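Local coordinates for protein free methionine-R-sulfoxide reductase (Saccharomyces cerevisiae, PDB 1F5M) that reduces the R-enantiomer of free methionine sulfoxide to methionine with thioredoxin as electron donor, helping yeast withstand oxidative stress, at residues B[17-21]-B[22-26]; B[64-67]-B[68-72]. All coordinates share one frame; numbering follows the deposited sequence.

Contact 1: B[17-21]-B[22-26]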
loop_
_atom_site.group_PDB
_atom_site.type_symbol
_atom_site.label_atom_id
_atom_site.label_comp_id
_atom_site.label_asym_id
_atom_site.label_seq_id
_atom_site.Cartn_x
_atom_site.Cartn_y
_atom_site.Cartn_z
ATOM N N SER B 17 -18.350 0.306 13.530
ATOM C CA SER B 17 -19.046 0.467 12.258
ATOM C C SER B 17 -20.416 1.080 12.514
ATOM O O SER B 17 -21.203 1.251 11.571
ATOM C CB SER B 17 -19.196 -0.890 11.565
ATOM O OG SER B 17 -19.869 -1.824 12.419
ATOM N N ASN B 18 -20.703 1.417 13.782
ATOM C CA ASN B 18 -21.986 2.035 14.154
ATOM C C ASN B 18 -21.911 3.537 14.065
ATOM O O ASN B 18 -22.881 4.222 14.348
ATOM C CB ASN B 18 -22.441 1.678 15.578
ATOM C CG ASN B 18 -22.911 0.243 15.707
ATOM O OD1 ASN B 18 -23.517 -0.313 14.784
ATOM N ND2 ASN B 18 -22.653 -0.363 16.870
ATOM N N LEU B 19 -20.744 4.061 13.714
ATOM C CA LEU B 19 -20.616 5.506 13.524
ATOM C C LEU B 19 -21.287 5.734 12.172
ATOM O O LEU B 19 -21.265 4.832 11.321
ATOM C CB LEU B 19 -19.158 5.920 13.403
ATOM C CG LEU B 19 -18.205 5.602 14.557
ATOM C CD1 LEU B 19 -16.792 6.007 14.140
ATOM C CD2 LEU B 19 -18.663 6.347 15.821
ATOM N N ASN B 20 -21.894 6.905 11.974
ATOM C CA ASN B 20 -22.532 7.203 10.692
ATOM C C ASN B 20 -21.474 7.713 9.713
ATOM O O ASN B 20 -20.420 8.184 10.126
ATOM C CB ASN B 20 -23.618 8.253 10.879
ATOM C CG ASN B 20 -23.099 9.537 11.522
ATOM O OD1 ASN B 20 -23.667 10.008 12.511
ATOM N ND2 ASN B 20 -22.038 10.112 10.963
ATOM N N LYS B 21 -21.766 7.638 8.421
ATOM C CA LYS B 21 -20.821 8.042 7.397
ATOM C C LYS B 21 -20.135 9.419 7.580
ATOM O O LYS B 21 -18.922 9.535 7.380
ATOM C CB LYS B 21 -21.497 7.944 6.017
ATOM C CG LYS B 21 -20.543 8.150 4.835
ATOM C CD LYS B 21 -21.223 7.787 3.544
ATOM C CE LYS B 21 -20.255 7.824 2.375
ATOM N NZ LYS B 21 -20.921 7.330 1.122
ATOM N N GLU B 22 -20.880 10.458 7.963
ATOM C CA GLU B 22 -20.235 11.754 8.150
ATOM C C GLU B 22 -19.164 11.678 9.230
ATOM O O GLU B 22 -18.090 12.250 9.076
ATOM C CB GLU B 22 -21.265 12.844 8.496
ATOM C CG GLU B 22 -22.462 12.908 7.496
ATOM C CD GLU B 22 -22.051 12.838 5.999
ATOM O OE1 GLU B 22 -21.393 13.802 5.522
ATOM O OE2 GLU B 22 -22.398 11.830 5.303
ATOM N N GLU B 23 -19.451 10.976 10.320
ATOM C CA GLU B 23 -18.476 10.841 11.422
ATOM C C GLU B 23 -17.207 10.131 10.958
ATOM O O GLU B 23 -16.087 10.552 11.266
ATOM C CB GLU B 23 -19.039 10.004 12.580
ATOM C CG GLU B 23 -20.170 10.612 13.368
ATOM C CD GLU B 23 -20.506 9.778 14.605
ATOM O OE1 GLU B 23 -20.868 8.583 14.447
ATOM O OE2 GLU B 23 -20.404 10.318 15.740
ATOM N N ILE B 24 -17.404 9.014 10.255
ATOM C CA ILE B 24 -16.306 8.205 9.756
ATOM C C ILE B 24 -15.398 8.991 8.806
ATOM O O ILE B 24 -14.179 8.948 8.904
ATOM C CB ILE B 24 -16.865 6.944 9.052
ATOM C CG1 ILE B 24 -17.562 6.059 10.088
ATOM C CG2 ILE B 24 -15.756 6.193 8.334
ATOM C CD1 ILE B 24 -18.124 4.787 9.507
ATOM N N LEU B 25 -15.982 9.735 7.894
ATOM C CA LEU B 25 -15.169 10.473 6.946
ATOM C C LEU B 25 -14.513 11.680 7.592
ATOM O O LEU B 25 -13.387 12.090 7.216
ATOM C CB LEU B 25 -16.037 10.898 5.748
ATOM C CG LEU B 25 -16.717 9.721 5.024
ATOM C CD1 LEU B 25 -17.464 10.210 3.789
ATOM C CD2 LEU B 25 -15.668 8.708 4.636
ATOM N N GLU B 26 -15.199 12.276 8.559
ATOM C CA GLU B 26 -14.605 13.426 9.198
ATOM C C GLU B 26 -13.423 12.940 10.033
ATOM O O GLU B 26 -12.396 13.603 10.108
ATOM C CB GLU B 26 -15.634 14.165 10.072
ATOM C CG GLU B 26 -15.082 15.478 10.608
ATOM C CD GLU B 26 -14.204 16.227 9.570
ATOM O OE1 GLU B 26 -14.766 16.654 8.488
ATOM O OE2 GLU B 26 -12.962 16.371 9.859
#

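Contact 2: B[64-67]-B[68-72]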
loop_
_atom_site.group_PDB
_atom_site.type_symbol
_atom_site.label_atom_id
_atom_site.label_comp_id
_atom_site.label_asym_id
_atom_site.label_seq_id
_atom_site.Cartn_x
_atom_site.Cartn_y
_atom_site.Cartn_z
ATOM N N ILE B 64 -15.759 -2.614 -1.195
ATOM C CA ILE B 64 -14.652 -2.183 -2.038
ATOM C C ILE B 64 -13.580 -3.279 -2.176
ATOM O O ILE B 64 -13.479 -4.164 -1.324
ATOM C CB ILE B 64 -13.985 -0.885 -1.499
ATOM C CG1 ILE B 64 -13.386 -1.151 -0.109
ATOM C CG2 ILE B 64 -15.030 0.246 -1.435
ATOM C CD1 ILE B 64 -12.315 -0.202 0.245
ATOM N N ASN B 65 -12.830 -3.226 -3.277
ATOM C CA ASN B 65 -11.752 -4.151 -3.580
ATOM C C ASN B 65 -10.459 -3.405 -3.881
ATOM O O ASN B 65 -9.422 -4.023 -4.085
ATOM C CB ASN B 65 -12.077 -5.109 -4.747
ATOM C CG ASN B 65 -12.626 -4.415 -5.988
ATOM O OD1 ASN B 65 -13.604 -3.685 -5.928
ATOM N ND2 ASN B 65 -12.021 -4.698 -7.136
ATOM N N TRP B 66 -10.496 -2.083 -3.871
ATOM C CA TRP B 66 -9.245 -1.376 -4.110
ATOM C C TRP B 66 -9.364 0.031 -3.639
ATOM O O TRP B 66 -10.418 0.676 -3.843
ATOM C CB TRP B 66 -8.917 -1.374 -5.579
ATOM C CG TRP B 66 -7.481 -1.320 -5.893
ATOM C CD1 TRP B 66 -6.640 -2.397 -6.010
ATOM C CD2 TRP B 66 -6.696 -0.163 -6.209
ATOM N NE1 TRP B 66 -5.399 -1.987 -6.389
ATOM C CE2 TRP B 66 -5.387 -0.627 -6.520
ATOM C CE3 TRP B 66 -6.958 1.204 -6.270
ATOM C CZ2 TRP B 66 -4.350 0.225 -6.886
ATOM C CZ3 TRP B 66 -5.917 2.070 -6.648
ATOM C CH2 TRP B 66 -4.626 1.567 -6.953
ATOM N N ALA B 67 -8.318 0.518 -2.960
ATOM C CA ALA B 67 -8.315 1.907 -2.523
ATOM C C ALA B 67 -6.894 2.317 -2.576
ATOM O O ALA B 67 -6.036 1.760 -1.836
ATOM C CB ALA B 67 -8.903 2.071 -1.090
ATOM N N GLY B 68 -6.610 3.304 -3.413
ATOM C CA GLY B 68 -5.227 3.702 -3.550
ATOM C C GLY B 68 -4.965 4.891 -4.407
ATOM O O GLY B 68 -5.872 5.699 -4.692
ATOM N N PHE B 69 -3.721 4.999 -4.854
ATOM C CA PHE B 69 -3.278 6.152 -5.638
ATOM C C PHE B 69 -2.410 5.887 -6.874
ATOM O O PHE B 69 -1.719 4.850 -6.960
ATOM C CB PHE B 69 -2.431 7.110 -4.783
ATOM C CG PHE B 69 -3.092 7.567 -3.500
ATOM C CD1 PHE B 69 -3.130 6.725 -2.370
ATOM C CD2 PHE B 69 -3.762 8.798 -3.461
ATOM C CE1 PHE B 69 -3.847 7.103 -1.221
ATOM C CE2 PHE B 69 -4.487 9.180 -2.299
ATOM C CZ PHE B 69 -4.528 8.329 -1.194
ATOM N N TYR B 70 -2.432 6.878 -7.792
ATOM C CA TYR B 70 -1.561 6.915 -8.980
ATOM C C TYR B 70 -0.968 8.314 -8.884
ATOM O O TYR B 70 -1.616 9.207 -8.371
ATOM C CB TYR B 70 -2.324 6.770 -10.289
ATOM C CG TYR B 70 -2.635 5.323 -10.605
ATOM C CD1 TYR B 70 -3.731 4.678 -10.018
ATOM C CD2 TYR B 70 -1.797 4.579 -11.438
ATOM C CE1 TYR B 70 -3.974 3.347 -10.249
ATOM C CE2 TYR B 70 -2.044 3.216 -11.677
ATOM C CZ TYR B 70 -3.125 2.610 -11.083
ATOM O OH TYR B 70 -3.385 1.249 -11.298
ATOM N N VAL B 71 0.243 8.534 -9.372
ATOM C CA VAL B 71 0.828 9.853 -9.236
ATOM C C VAL B 71 1.431 10.159 -10.581
ATOM O O VAL B 71 1.862 9.265 -11.299
ATOM C CB VAL B 71 1.938 9.882 -8.142
ATOM C CG1 VAL B 71 1.352 9.456 -6.760
ATOM C CG2 VAL B 71 3.075 8.952 -8.559
ATOM N N THR B 72 1.449 11.431 -10.922
ATOM C CA THR B 72 1.951 11.836 -12.222
ATOM C C THR B 72 3.442 11.572 -12.267
ATOM O O THR B 72 4.181 11.953 -11.358
ATOM C CB THR B 72 1.616 13.328 -12.482
ATOM O OG1 THR B 72 0.199 13.505 -12.359
ATOM C CG2 THR B 72 2.045 13.765 -13.898
#

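Contact 1: B[17-21]-B[22-26]
With CG anti to its carbonyl carbon (chi1 -68°) and the chain extended beyond it (chi2 -172°), Glu23 carries its carboxylate back along the first turn of helix 21-36 to the backbone of Asn20. There Glu23 OE1 accepts the Asn20 N-H through its anti lone pair at 3.2 Å, a moderately bent bond (149°). The same oxygen lies 3.4 Å from Leu19 CD2, so the leucine branch flanks the carboxylate, the two side chains crossing at about a right angle. Asn20 is the N-cap, and the bond from Glu23 at N3 is the half of a capping box in which the N3 side chain accepts the N-cap N-H; a negative side chain suits this place, where it probably also interacts favourably with the helix dipole. Just outside the cap, Leu19 and Ile24 form a hydrophobic staple, Leu19 CB resting 3.7 Å from Ile24 CG1 while Ile24 turns inward onto Ala56 and Ser59 of helix 42-59. The first helical backbone bonds follow, Ile24 N to Asn20 O at 3.1 Å and Leu25 N to Lys21 O at 3.0 Å. Lys21, extended throughout, lays its CG 3.8 Å from Leu25 CD1 and sends its ammonium on to a salt bridge with Asp162 at the start of helix 160-176.

Contact 2: B[64-67]-B[68-72]
Strand 64-72, a central strand of the antiparallel GAF-domain sheet, carries a classic beta bulge in which Asn65 and Trp66 both face Asp151; just beyond it, the side chains of Trp66 and Tyr70 lie on one side of the strand, with the backbone of Gly68 between them. The Trp66 indole has CG anti to the backbone N (chi1 -151°), which lays its six-membered ring along the strand and beside Gly68, with CZ3 3.5 Å from Gly68 N and 3.6 Å from Gly68 CA. Glycine suits this place, because a CB on it would fall only 3.0 Å from Trp66 CZ3. Farther along, Trp66 CH2 meets Tyr70 CE1 at 3.8 Å, the two side chains crossing at about a right angle in plain apolar contact. Each ring is also held from beyond the strand: Trp66 stacks with Phe85, and the Tyr70 hydroxyl hydrogen-bonds to the carbonyl of Cys91, whose sulfur is in a disulfide with Cys125. Cutting Trp66 back to an alanine is likely to open a gap beside Gly68, leaving Phe85 without its stacking partner and Tyr70 less firmly packed. Strands 79-85 and 144-152 flank this strand within the sheet, and on its opposite face Ala67 and Phe69 pack against helix 42-59, touching Ile53, Leu46 and Ala49.

How the contacts relate
The two contacts follow each other along the chain and do not touch: their centres are 21 Å apart and their nearest atoms about 10 Å. Contact 1 starts the first helix at the periphery, about 17 Å from the centre of the chain, whereas contact 2 lies in the core, about 5 Å from that centre. Helix 42-59 links them, since residues of both 22-26 and 64-67 pack against it. Contact 2 also adjoins the loop carrying Cys91, and Asn65 ND2 hydrogen-bonds to Asp126, the neighbour of Cys125, so it is the one nearer the Cys91–Cys125 disulfide, which probably belongs to the redox centre of the reductase.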